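Local atomic coordinates of beta-agarase D (PDB entry 4ASM), a protein that hydrolyses internal beta-1,4-galactosidic linkages of agarose with retention of anomeric configuration, this chain being the catalytic glycoside hydrolase family 16 domain of a longer secreted enzyme. Residues L185-F190 / T231-F236; P201-S206 / G281-N286; R243-D248 / I300-P305; Y261-G266 / N296-S301. One frame throughout, in Å; residues are numbered along the deposited sequence.

Interaction 1 of 4, residues L185-F190 / T231-F236; sequences LSHHVF and TRLEYF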
# COMPACT_ATOMS: atom_id res chain seq x y z
N LEU A 185 -3.43 6.24 2.58
CA LEU A 185 -2.45 5.89 3.62
C LEU A 185 -3.17 4.88 4.51
O LEU A 185 -4.14 5.23 5.20
CB LEU A 185 -1.98 7.12 4.41
CG LEU A 185 -1.44 8.25 3.51
CD1 LEU A 185 -1.12 9.44 4.39
CD2 LEU A 185 -0.22 7.76 2.76
N SER A 186 -2.75 3.62 4.43
CA SER A 186 -3.64 2.54 4.83
C SER A 186 -2.93 1.34 5.46
O SER A 186 -1.70 1.26 5.51
CB SER A 186 -4.44 2.11 3.60
OG SER A 186 -5.55 1.27 3.91
N HIS A 187 -3.75 0.42 5.95
CA HIS A 187 -3.31 -0.87 6.46
C HIS A 187 -4.54 -1.75 6.38
O HIS A 187 -5.62 -1.27 6.10
CB HIS A 187 -2.77 -0.77 7.90
CG HIS A 187 -3.84 -0.63 8.94
ND1 HIS A 187 -4.29 0.59 9.39
CD2 HIS A 187 -4.55 -1.57 9.62
CE1 HIS A 187 -5.22 0.40 10.31
NE2 HIS A 187 -5.39 -0.90 10.48
N HIS A 188 -4.38 -3.05 6.60
CA HIS A 188 -5.56 -3.90 6.72
C HIS A 188 -5.35 -4.88 7.85
O HIS A 188 -4.23 -5.32 8.10
CB HIS A 188 -5.77 -4.74 5.45
CG HIS A 188 -6.37 -4.01 4.28
ND1 HIS A 188 -5.67 -3.09 3.52
CD2 HIS A 188 -7.57 -4.16 3.68
CE1 HIS A 188 -6.45 -2.67 2.53
NE2 HIS A 188 -7.60 -3.31 2.60
N VAL A 189 -6.46 -5.26 8.47
CA VAL A 189 -6.49 -6.46 9.31
C VAL A 189 -7.62 -7.36 8.79
O VAL A 189 -8.67 -6.88 8.37
CB VAL A 189 -6.61 -6.17 10.85
CG1 VAL A 189 -5.38 -5.41 11.34
CG2 VAL A 189 -7.92 -5.43 11.22
N PHE A 190 -7.39 -8.68 8.84
CA PHE A 190 -8.35 -9.65 8.28
C PHE A 190 -8.68 -10.75 9.26
O PHE A 190 -7.83 -11.20 10.01
CB PHE A 190 -7.77 -10.37 7.05
CG PHE A 190 -7.42 -9.46 5.90
CD1 PHE A 190 -8.35 -9.16 4.92
CD2 PHE A 190 -6.12 -8.94 5.79
CE1 PHE A 190 -8.00 -8.30 3.84
CE2 PHE A 190 -5.77 -8.12 4.73
CZ PHE A 190 -6.71 -7.81 3.76
N THR A 231 1.40 -0.75 17.73
CA THR A 231 0.21 0.05 17.79
C THR A 231 0.42 1.43 17.10
O THR A 231 -0.51 2.23 17.02
CB THR A 231 -0.16 -0.01 19.30
OG1 THR A 231 -1.42 -0.69 19.54
CG2 THR A 231 0.12 1.19 20.03
N ARG A 232 1.59 1.65 16.51
CA ARG A 232 1.90 2.97 15.90
C ARG A 232 2.55 2.89 14.52
O ARG A 232 3.56 2.19 14.35
CB ARG A 232 2.73 3.86 16.83
CG ARG A 232 3.03 5.27 16.26
CD ARG A 232 3.75 6.09 17.30
NE ARG A 232 4.31 7.36 16.83
CZ ARG A 232 4.04 8.56 17.35
NH1 ARG A 232 3.14 8.69 18.32
NH2 ARG A 232 4.68 9.63 16.88
N LEU A 233 1.96 3.64 13.58
CA LEU A 233 2.48 3.80 12.20
C LEU A 233 2.61 5.27 11.89
O LEU A 233 1.73 6.05 12.25
CB LEU A 233 1.50 3.22 11.18
CG LEU A 233 1.02 1.78 11.32
CD1 LEU A 233 -0.02 1.42 10.25
CD2 LEU A 233 2.21 0.81 11.30
N GLU A 234 3.68 5.64 11.18
CA GLU A 234 3.85 7.02 10.72
C GLU A 234 4.10 6.99 9.23
O GLU A 234 4.87 6.14 8.76
CB GLU A 234 5.04 7.67 11.41
CG GLU A 234 4.95 7.72 12.93
CD GLU A 234 6.29 7.94 13.61
OE1 GLU A 234 7.33 8.04 12.92
OE2 GLU A 234 6.29 8.03 14.86
N TYR A 235 3.46 7.91 8.48
CA TYR A 235 3.58 7.96 7.03
C TYR A 235 4.31 9.22 6.59
O TYR A 235 4.16 10.27 7.23
CB TYR A 235 2.19 7.93 6.36
CG TYR A 235 1.46 6.64 6.55
CD1 TYR A 235 0.76 6.38 7.72
CD2 TYR A 235 1.50 5.66 5.57
CE1 TYR A 235 0.11 5.17 7.90
CE2 TYR A 235 0.82 4.46 5.72
CZ TYR A 235 0.14 4.22 6.90
OH TYR A 235 -0.50 3.01 7.08
N PHE A 236 5.09 9.10 5.52
CA PHE A 236 5.95 10.19 5.02
C PHE A 236 5.84 10.27 3.52
O PHE A 236 5.85 9.24 2.84
CB PHE A 236 7.42 9.91 5.38
CG PHE A 236 7.65 9.76 6.85
CD1 PHE A 236 7.37 8.54 7.49
CD2 PHE A 236 8.13 10.81 7.61
CE1 PHE A 236 7.55 8.39 8.86
CE2 PHE A 236 8.31 10.66 9.00
CZ PHE A 236 8.03 9.44 9.61
O HOH W 1 -3.01 2.95 8.47

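Interaction 2 of 4, residues P201-S206 / G281-N286; sequences PADLNS and GYQKMN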
# COMPACT_ATOMS: atom_id res chain seq x y z
N PRO A 201 -8.47 1.59 6.99
CA PRO A 201 -8.89 2.97 7.27
C PRO A 201 -9.80 3.53 6.19
O PRO A 201 -9.50 3.44 4.99
CB PRO A 201 -7.58 3.74 7.35
CG PRO A 201 -6.57 2.67 7.79
CD PRO A 201 -7.00 1.45 7.02
N ALA A 202 -10.91 4.11 6.66
CA ALA A 202 -11.92 4.70 5.80
C ALA A 202 -12.29 6.12 6.25
O ALA A 202 -13.32 6.65 5.84
CB ALA A 202 -13.16 3.81 5.75
N ASP A 203 -11.47 6.71 7.12
CA ASP A 203 -11.65 8.12 7.44
C ASP A 203 -11.27 8.96 6.22
O ASP A 203 -10.37 8.59 5.44
CB ASP A 203 -10.90 8.57 8.71
CG ASP A 203 -9.40 8.32 8.67
OD1 ASP A 203 -8.99 7.15 8.49
OD2 ASP A 203 -8.65 9.29 8.89
N LEU A 204 -11.94 10.10 6.08
CA LEU A 204 -11.64 11.04 5.00
C LEU A 204 -10.13 11.35 4.94
O LEU A 204 -9.52 11.36 3.86
CB LEU A 204 -12.45 12.33 5.19
CG LEU A 204 -12.12 13.48 4.23
CD1 LEU A 204 -12.61 13.19 2.82
CD2 LEU A 204 -12.70 14.80 4.78
N ASN A 205 -9.52 11.57 6.11
CA ASN A 205 -8.11 11.97 6.16
C ASN A 205 -7.14 10.87 5.69
O ASN A 205 -5.98 11.16 5.40
CB ASN A 205 -7.73 12.46 7.55
CG ASN A 205 -8.25 13.87 7.84
OD1 ASN A 205 -8.80 14.57 6.97
ND2 ASN A 205 -8.07 14.30 9.10
N SER A 206 -7.62 9.62 5.59
CA SER A 206 -6.72 8.56 5.10
C SER A 206 -6.47 8.68 3.60
O SER A 206 -5.56 8.05 3.06
CB SER A 206 -7.25 7.15 5.44
OG SER A 206 -8.36 6.79 4.65
N GLY A 281 -19.96 9.85 3.82
CA GLY A 281 -19.38 8.70 3.09
C GLY A 281 -18.08 8.08 3.63
O GLY A 281 -17.53 7.15 3.03
N TYR A 282 -17.61 8.58 4.76
CA TYR A 282 -16.34 8.18 5.34
C TYR A 282 -16.57 7.87 6.80
O TYR A 282 -17.60 8.26 7.35
CB TYR A 282 -15.33 9.32 5.21
CG TYR A 282 -14.86 9.53 3.80
CD1 TYR A 282 -13.83 8.77 3.27
CD2 TYR A 282 -15.47 10.49 2.99
CE1 TYR A 282 -13.40 8.95 1.96
CE2 TYR A 282 -15.05 10.68 1.68
CZ TYR A 282 -14.02 9.91 1.18
OH TYR A 282 -13.60 10.09 -0.12
N GLN A 283 -15.65 7.15 7.44
CA GLN A 283 -15.75 6.92 8.88
C GLN A 283 -15.93 8.25 9.62
O GLN A 283 -15.18 9.22 9.40
CB GLN A 283 -14.49 6.23 9.39
CG GLN A 283 -14.48 6.12 10.91
CD GLN A 283 -13.25 5.46 11.47
OE1 GLN A 283 -12.20 5.42 10.83
NE2 GLN A 283 -13.36 4.93 12.68
N LYS A 284 -16.95 8.33 10.48
CA LYS A 284 -17.18 9.54 11.26
C LYS A 284 -16.10 9.70 12.32
O LYS A 284 -15.84 8.78 13.12
CB LYS A 284 -18.58 9.51 11.91
CG LYS A 284 -18.96 10.84 12.56
CD LYS A 284 -20.34 10.75 13.19
CE LYS A 284 -20.68 12.06 13.90
NZ LYS A 284 -22.01 11.92 14.57
N MET A 285 -15.46 10.87 12.32
CA MET A 285 -14.36 11.15 13.24
C MET A 285 -14.64 12.45 13.99
O MET A 285 -15.29 13.36 13.46
CB MET A 285 -13.05 11.32 12.45
CG MET A 285 -12.71 10.14 11.53
SD MET A 285 -12.27 8.65 12.44
CE MET A 285 -10.56 8.94 12.86
N ASN A 286 -14.15 12.49 15.23
CA ASN A 286 -14.23 13.72 16.01
C ASN A 286 -12.87 14.42 16.02
O ASN A 286 -11.84 13.80 15.81
CB ASN A 286 -14.63 13.40 17.45
CG ASN A 286 -16.08 12.98 17.58
OD1 ASN A 286 -16.92 13.23 16.70
ND2 ASN A 286 -16.39 12.33 18.70
O HOH W 2 -12.06 3.37 9.00
O HOH W 3 -9.38 5.60 10.87
O HOH W 4 -13.76 11.04 8.09

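Interaction 3 of 4, residues R243-D248 / I300-P305; sequences RILDND and ISVIDP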
# COMPACT_ATOMS: atom_id res chain seq x y z
N ARG A 243 1.11 11.64 8.35
CA ARG A 243 0.06 10.94 9.09
C ARG A 243 0.65 10.05 10.18
O ARG A 243 1.71 9.46 10.00
CB ARG A 243 -0.79 10.07 8.15
CG ARG A 243 -2.02 9.46 8.85
CD ARG A 243 -3.05 9.12 7.84
NE ARG A 243 -3.99 8.07 8.24
CZ ARG A 243 -5.28 8.25 8.53
NH1 ARG A 243 -5.82 9.47 8.52
NH2 ARG A 243 -6.05 7.21 8.79
N ILE A 244 -0.05 9.97 11.32
CA ILE A 244 0.29 9.01 12.36
C ILE A 244 -1.00 8.28 12.75
O ILE A 244 -2.04 8.93 12.95
CB ILE A 244 0.87 9.67 13.64
CG1 ILE A 244 2.05 10.58 13.30
CG2 ILE A 244 1.32 8.59 14.64
CD1 ILE A 244 2.59 11.31 14.50
N LEU A 245 -0.93 6.95 12.86
CA LEU A 245 -1.96 6.15 13.52
C LEU A 245 -1.34 5.65 14.80
O LEU A 245 -0.25 5.06 14.79
CB LEU A 245 -2.40 4.94 12.68
CG LEU A 245 -3.74 5.13 11.97
CD1 LEU A 245 -3.54 6.16 10.89
CD2 LEU A 245 -4.29 3.86 11.41
N ASP A 246 -1.98 5.92 15.92
CA ASP A 246 -1.41 5.51 17.20
C ASP A 246 -2.50 4.94 18.07
O ASP A 246 -3.18 5.68 18.83
CB ASP A 246 -0.69 6.69 17.86
CG ASP A 246 0.12 6.26 19.08
OD1 ASP A 246 -0.30 5.30 19.77
OD2 ASP A 246 1.18 6.89 19.36
N ASN A 247 -2.66 3.62 17.96
CA ASN A 247 -3.61 2.83 18.77
C ASN A 247 -5.09 3.13 18.47
O ASN A 247 -5.78 2.32 17.84
CB ASN A 247 -3.28 2.94 20.27
CG ASN A 247 -4.06 1.97 21.12
OD1 ASN A 247 -4.65 2.35 22.15
ND2 ASN A 247 -4.10 0.72 20.70
N ASP A 248 -5.58 4.29 18.94
CA ASP A 248 -6.99 4.64 18.83
C ASP A 248 -7.20 6.09 18.38
O ASP A 248 -8.30 6.63 18.49
CB ASP A 248 -7.76 4.37 20.15
CG ASP A 248 -7.13 5.03 21.35
OD1 ASP A 248 -6.15 5.77 21.21
OD2 ASP A 248 -7.63 4.77 22.48
N ILE A 300 -12.06 3.62 20.67
CA ILE A 300 -12.21 2.76 19.50
C ILE A 300 -10.87 2.65 18.82
O ILE A 300 -10.24 3.65 18.51
CB ILE A 300 -13.24 3.35 18.51
CG1 ILE A 300 -14.63 3.41 19.16
CG2 ILE A 300 -13.27 2.54 17.19
CD1 ILE A 300 -15.61 4.31 18.45
N SER A 301 -10.42 1.42 18.56
CA SER A 301 -9.14 1.23 17.88
C SER A 301 -9.17 1.73 16.45
O SER A 301 -10.18 1.59 15.75
CB SER A 301 -8.78 -0.25 17.89
OG SER A 301 -7.57 -0.48 17.18
N VAL A 302 -8.06 2.33 16.02
CA VAL A 302 -7.89 2.70 14.62
C VAL A 302 -7.05 1.64 13.89
O VAL A 302 -6.82 1.74 12.70
CB VAL A 302 -7.26 4.11 14.44
CG1 VAL A 302 -8.22 5.19 14.94
CG2 VAL A 302 -5.90 4.23 15.12
N ILE A 303 -6.59 0.64 14.64
CA ILE A 303 -5.87 -0.51 14.06
C ILE A 303 -6.84 -1.64 13.73
O ILE A 303 -6.92 -2.08 12.59
CB ILE A 303 -4.74 -1.03 15.01
CG1 ILE A 303 -3.73 0.07 15.37
CG2 ILE A 303 -4.03 -2.27 14.40
CD1 ILE A 303 -3.05 0.78 14.21
N ASP A 304 -7.60 -2.08 14.74
CA ASP A 304 -8.48 -3.25 14.64
C ASP A 304 -9.75 -2.96 15.47
O ASP A 304 -9.91 -3.51 16.57
CB ASP A 304 -7.72 -4.46 15.19
CG ASP A 304 -8.48 -5.77 15.04
OD1 ASP A 304 -9.46 -5.79 14.27
OD2 ASP A 304 -8.05 -6.76 15.68
N PRO A 305 -10.63 -2.07 14.98
CA PRO A 305 -11.79 -1.65 15.78
C PRO A 305 -12.74 -2.78 16.11
O PRO A 305 -13.46 -2.70 17.11
CB PRO A 305 -12.50 -0.60 14.89
CG PRO A 305 -11.99 -0.86 13.49
CD PRO A 305 -10.57 -1.37 13.69
O HOH W 5 -5.63 -0.79 19.05

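Interaction 4 of 4, residues Y261-G266 / N296-S301; sequences YTYPAG and NKSNIS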
# COMPACT_ATOMS: atom_id res chain seq x y z
N TYR A 261 -6.00 16.48 14.37
CA TYR A 261 -5.97 15.34 15.29
C TYR A 261 -7.38 14.82 15.39
O TYR A 261 -8.31 15.60 15.68
CB TYR A 261 -5.48 15.78 16.68
CG TYR A 261 -4.19 16.53 16.61
CD1 TYR A 261 -2.96 15.86 16.59
CD2 TYR A 261 -4.19 17.93 16.51
CE1 TYR A 261 -1.76 16.55 16.47
CE2 TYR A 261 -3.00 18.64 16.41
CZ TYR A 261 -1.79 17.94 16.37
OH TYR A 261 -0.62 18.64 16.27
N THR A 262 -7.55 13.54 15.11
CA THR A 262 -8.89 12.97 15.09
C THR A 262 -8.96 11.59 15.74
O THR A 262 -7.94 10.96 15.99
CB THR A 262 -9.44 12.86 13.65
OG1 THR A 262 -8.57 12.02 12.89
CG2 THR A 262 -9.58 14.24 12.97
N TYR A 263 -10.17 11.15 16.04
CA TYR A 263 -10.37 9.80 16.58
C TYR A 263 -11.80 9.35 16.20
O TYR A 263 -12.65 10.18 15.87
CB TYR A 263 -10.13 9.78 18.10
CG TYR A 263 -11.13 10.62 18.84
CD1 TYR A 263 -10.94 11.99 19.01
CD2 TYR A 263 -12.31 10.05 19.33
CE1 TYR A 263 -11.89 12.78 19.64
CE2 TYR A 263 -13.26 10.82 19.97
CZ TYR A 263 -13.04 12.19 20.12
OH TYR A 263 -13.99 12.99 20.74
N PRO A 264 -12.05 8.04 16.22
CA PRO A 264 -13.37 7.53 15.82
C PRO A 264 -14.52 8.02 16.69
O PRO A 264 -14.44 7.96 17.94
CB PRO A 264 -13.20 6.00 15.93
CG PRO A 264 -11.71 5.77 15.82
CD PRO A 264 -11.10 6.96 16.53
N ALA A 265 -15.57 8.51 16.03
CA ALA A 265 -16.77 8.99 16.72
C ALA A 265 -17.67 7.84 17.16
O ALA A 265 -18.40 7.96 18.14
CB ALA A 265 -17.52 9.97 15.86
N GLY A 266 -17.68 6.74 16.42
CA GLY A 266 -18.54 5.64 16.79
C GLY A 266 -18.45 4.42 15.90
O GLY A 266 -18.11 4.51 14.71
N ASN A 296 -6.70 10.10 24.59
CA ASN A 296 -7.49 10.16 25.82
C ASN A 296 -8.97 10.02 25.54
O ASN A 296 -9.68 9.29 26.24
CB ASN A 296 -7.28 11.48 26.56
CG ASN A 296 -5.92 11.60 27.18
OD1 ASN A 296 -5.49 12.71 27.52
ND2 ASN A 296 -5.23 10.47 27.36
N LYS A 297 -9.45 10.72 24.52
CA LYS A 297 -10.87 10.77 24.19
C LYS A 297 -11.38 9.49 23.55
O LYS A 297 -12.56 9.14 23.69
CB LYS A 297 -11.16 11.95 23.25
CG LYS A 297 -11.07 13.31 23.93
CD LYS A 297 -11.32 14.38 22.88
CE LYS A 297 -11.31 15.77 23.50
NZ LYS A 297 -12.47 15.95 24.41
N SER A 298 -10.51 8.80 22.83
CA SER A 298 -10.96 7.68 22.01
C SER A 298 -11.18 6.40 22.80
O SER A 298 -10.41 6.06 23.70
CB SER A 298 -9.97 7.42 20.89
OG SER A 298 -10.50 6.40 20.06
N ASN A 299 -12.21 5.68 22.39
CA ASN A 299 -12.50 4.36 22.93
C ASN A 299 -12.62 3.31 21.83
O ASN A 299 -13.19 2.24 22.05
CB ASN A 299 -13.79 4.38 23.75
CG ASN A 299 -13.63 5.13 25.06
OD1 ASN A 299 -13.59 4.51 26.11
ND2 ASN A 299 -13.53 6.46 25.00
N ILE A 300 -12.06 3.62 20.67
CA ILE A 300 -12.21 2.76 19.50
C ILE A 300 -10.87 2.65 18.82
O ILE A 300 -10.24 3.65 18.51
CB ILE A 300 -13.24 3.35 18.51
CG1 ILE A 300 -14.63 3.41 19.16
CG2 ILE A 300 -13.27 2.54 17.19
CD1 ILE A 300 -15.61 4.31 18.45
N SER A 301 -10.42 1.42 18.56
CA SER A 301 -9.14 1.23 17.88
C SER A 301 -9.17 1.73 16.45
O SER A 301 -10.18 1.59 15.75
CB SER A 301 -8.78 -0.25 17.89
OG SER A 301 -7.57 -0.48 17.18
O HOH W 6 -14.93 14.34 23.61

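Interaction 1 of 4, residues L185-F190 / T231-F236
The phenol oxygen of Tyr235 is gripped by two groups: its OH donates to Ser186 O at 2.6 Å and accepts from a water at 2.9 Å. The backbone carbonyl of Ser186 is met at the edge of the phenol ring, but the hydroxyl stands above the carbonyl plane, 56° out of it. The same water sits in the plane of the His187 imidazole, 2.8 Å from ND1, and so ties the histidine to the tyrosine. NE2 of that imidazole is bonded to Ile303 O, and the two bonds together fix the rotation of the ring.

Leu185 and Tyr235 slide past each other in opposite directions. Tyr235 CG is anti to its carbonyl carbon (chi1 -66°), which brings it to 4.1 Å from Leu185 CB. This CB rests over the centre of the phenol face, a CH-pi contact of 4.0 Å to the Tyr235 ring centroid, while Leu185 CD2 meets Tyr235 CD2 at 3.9 Å. Farther along the strands, Leu233 CD1 approaches His187 CB at 4.2 Å and comes obliquely to the imidazole.

Strand 183-191 pairs with strand 159-166, which carries Glu160, the probable nucleophile, and Glu165, the probable proton donor, whereas strand 232-237 pairs with strand 220-229. Facing strands joined by side chains rather than by backbone bonds are characteristic of the beta-sandwich of family 16 glycoside hydrolases, here one strand over from the probable catalytic pair.

Interaction 2 of 4, residues P201-S206 / G281-N286
The Tyr282 ring has Leu204 on one face and the carbonyl oxygen of Ala202 at its edge, in plane. Leu204 CD1 lies over that face, offset toward the rim, 3.9 Å from the centroid of the Tyr282 ring in a CH-pi contact. Leu204 CA lies over the same ring, nearest Tyr282 CD1, and Leu204 CB is nearest Tyr282 CG. Leu204 CG is anti to its backbone N (chi1 173°), and the two side chains cross obliquely. The contact joins two parts of the family 16 catalytic domain: the loop between strands 197-199 and 207-208, which ends in a 3-10 turn, and strand 282-288.

Ala202 O also accepts from Gln283 N at 2.9 Å, the donor standing well above the carbonyl plane. The phenol hydroxyl is bonded elsewhere, to Tyr178 OH. An alanine in place of Tyr282 would probably leave Leu204 without the ring it packs on and Tyr178 without its hydroxyl partner.

Asp203 and Met285 meet through carbon, Asp203 CB to Met285 CG at 3.7 Å, while the aspartate's OD2 forms a salt bridge with Arg243. Asp203 N is buried here without a partner. Three waters bridge the segments: one accepts from Leu204 N and donates to Gln283 O. Gln283 OE1, at the end of an extended chain, accepts from the other two, one 2.8 Å away that also accepts from Ala202 N, and another that donates to Asp203 OD1 at 2.9 Å.

Interaction 3 of 4, residues R243-D248 / I300-P305
Asn247 O receives the one hydrogen bond between the two backbones, from Val302 N at 2.9 Å, with an N-H...O angle of 161° and the donor tilted 19° from the carbonyl plane. The contact links the end of strand 240-246, and the turn that follows it, to a loop of the family 16 domain that comes after helix 291-297 and holds an ST turn and ST motif at Ser301.

The polar contacts gather round that turn. Ser301 OG accepts from Ile303 N and, almost straight at 175°, from Asp304 N, 2.9 Å away; these bonds hold the turn in which Val302 N points to Asn247 O. A water 2.7 Å from Ser301 OG also gives a weak bond to Asn247 O, and Ser301 CA adds a CA-H...O contact to this carbonyl. Outside the loop, Asp246 is held by salt bridges to Arg232 and Lys295, while Asn247 ND2 makes a weak bond with Thr231 OG1.

The apolar contacts centre on Val302 and Leu245, whose side chains cross. Leu245 CG meets Val302 CG2 at 3.9 Å, and Leu245 CD2 approaches both Val302 O and, more loosely, Ile303 CD1. The two methyls of the valine divide the work: CG2, placed between its backbone N and carbonyl carbon, lies against the Asn247 carbonyl, and CG1 packs on the Asp248 backbone, 3.7 Å from its C. At the outer end Asp248 CB comes within 3.1 Å of Ile300 O.

Interaction 4 of 4, residues Y261-G266 / N296-S301
This is a packing contact, without direct hydrogen bonds between its segments, in which the end of strand 259-264 rests on the residues that leave helix 291-297, away from the annotated sites. Tyr263 lays one ring face over the helix end. Lys297 CB is offset toward the rim, 3.9 Å from the centroid of the Tyr263 ring in a CH-pi contact, and Lys297 CD lies 3.7 Å from Tyr263 CE1. The lysine chain is bent at its last torsion (chi4 -67°), and its NZ donates to a water that bonds weakly to Tyr263 OH. That hydroxyl is also bonded to Asn286 ND2. Replacing Tyr263 with an alanine would probably uncover Lys297 CB and CD and leave Asn286 ND2 without this partner.

Next to the ring, Ser298 CB touches Tyr263 CB at 3.7 Å. Ser298 OG accepts from Ile300 N at 3.2 Å, closing an ST turn just past the helix, and is bonded to Asp248 O as well. Pro264 and Ile300 then slide past each other, with Pro264 CB 3.7 Å from Ile300 CG2, while Ile300 CD1 reaches Gly266 CA at 3.6 Å.

The directions of residues 263-266 and 297-301 differ by 77°. Strand 259-264 lies between its antiparallel neighbours 249-253 and 282-288, and the helix that follows strand 282-288 brings its last residue and exit against strand 259-264.

How the interactions relate
Interaction 1 lies deepest, its centre about 9 Å from the centre of the chain; interactions 2 and 3 lie at about 18 and 17 Å and interaction 4 at about 24 Å. Antiparallel pairing runs on from strand 232-237 through 240-246, 249-253 and 259-264 to 282-288, so that all four contacts reach this array. Along the chain interaction 2 crosses all the others, and interaction 1 closes before 3 and 4 open. Interactions 3 and 4 share Ile300 and Ser301, where the loop after helix 291-297 returns to earlier strands. The Asp203-Arg243 salt bridge joins interactions 2 and 3. The contacts thus run from beside the strand of the probable catalytic glutamates toward the domain's periphery.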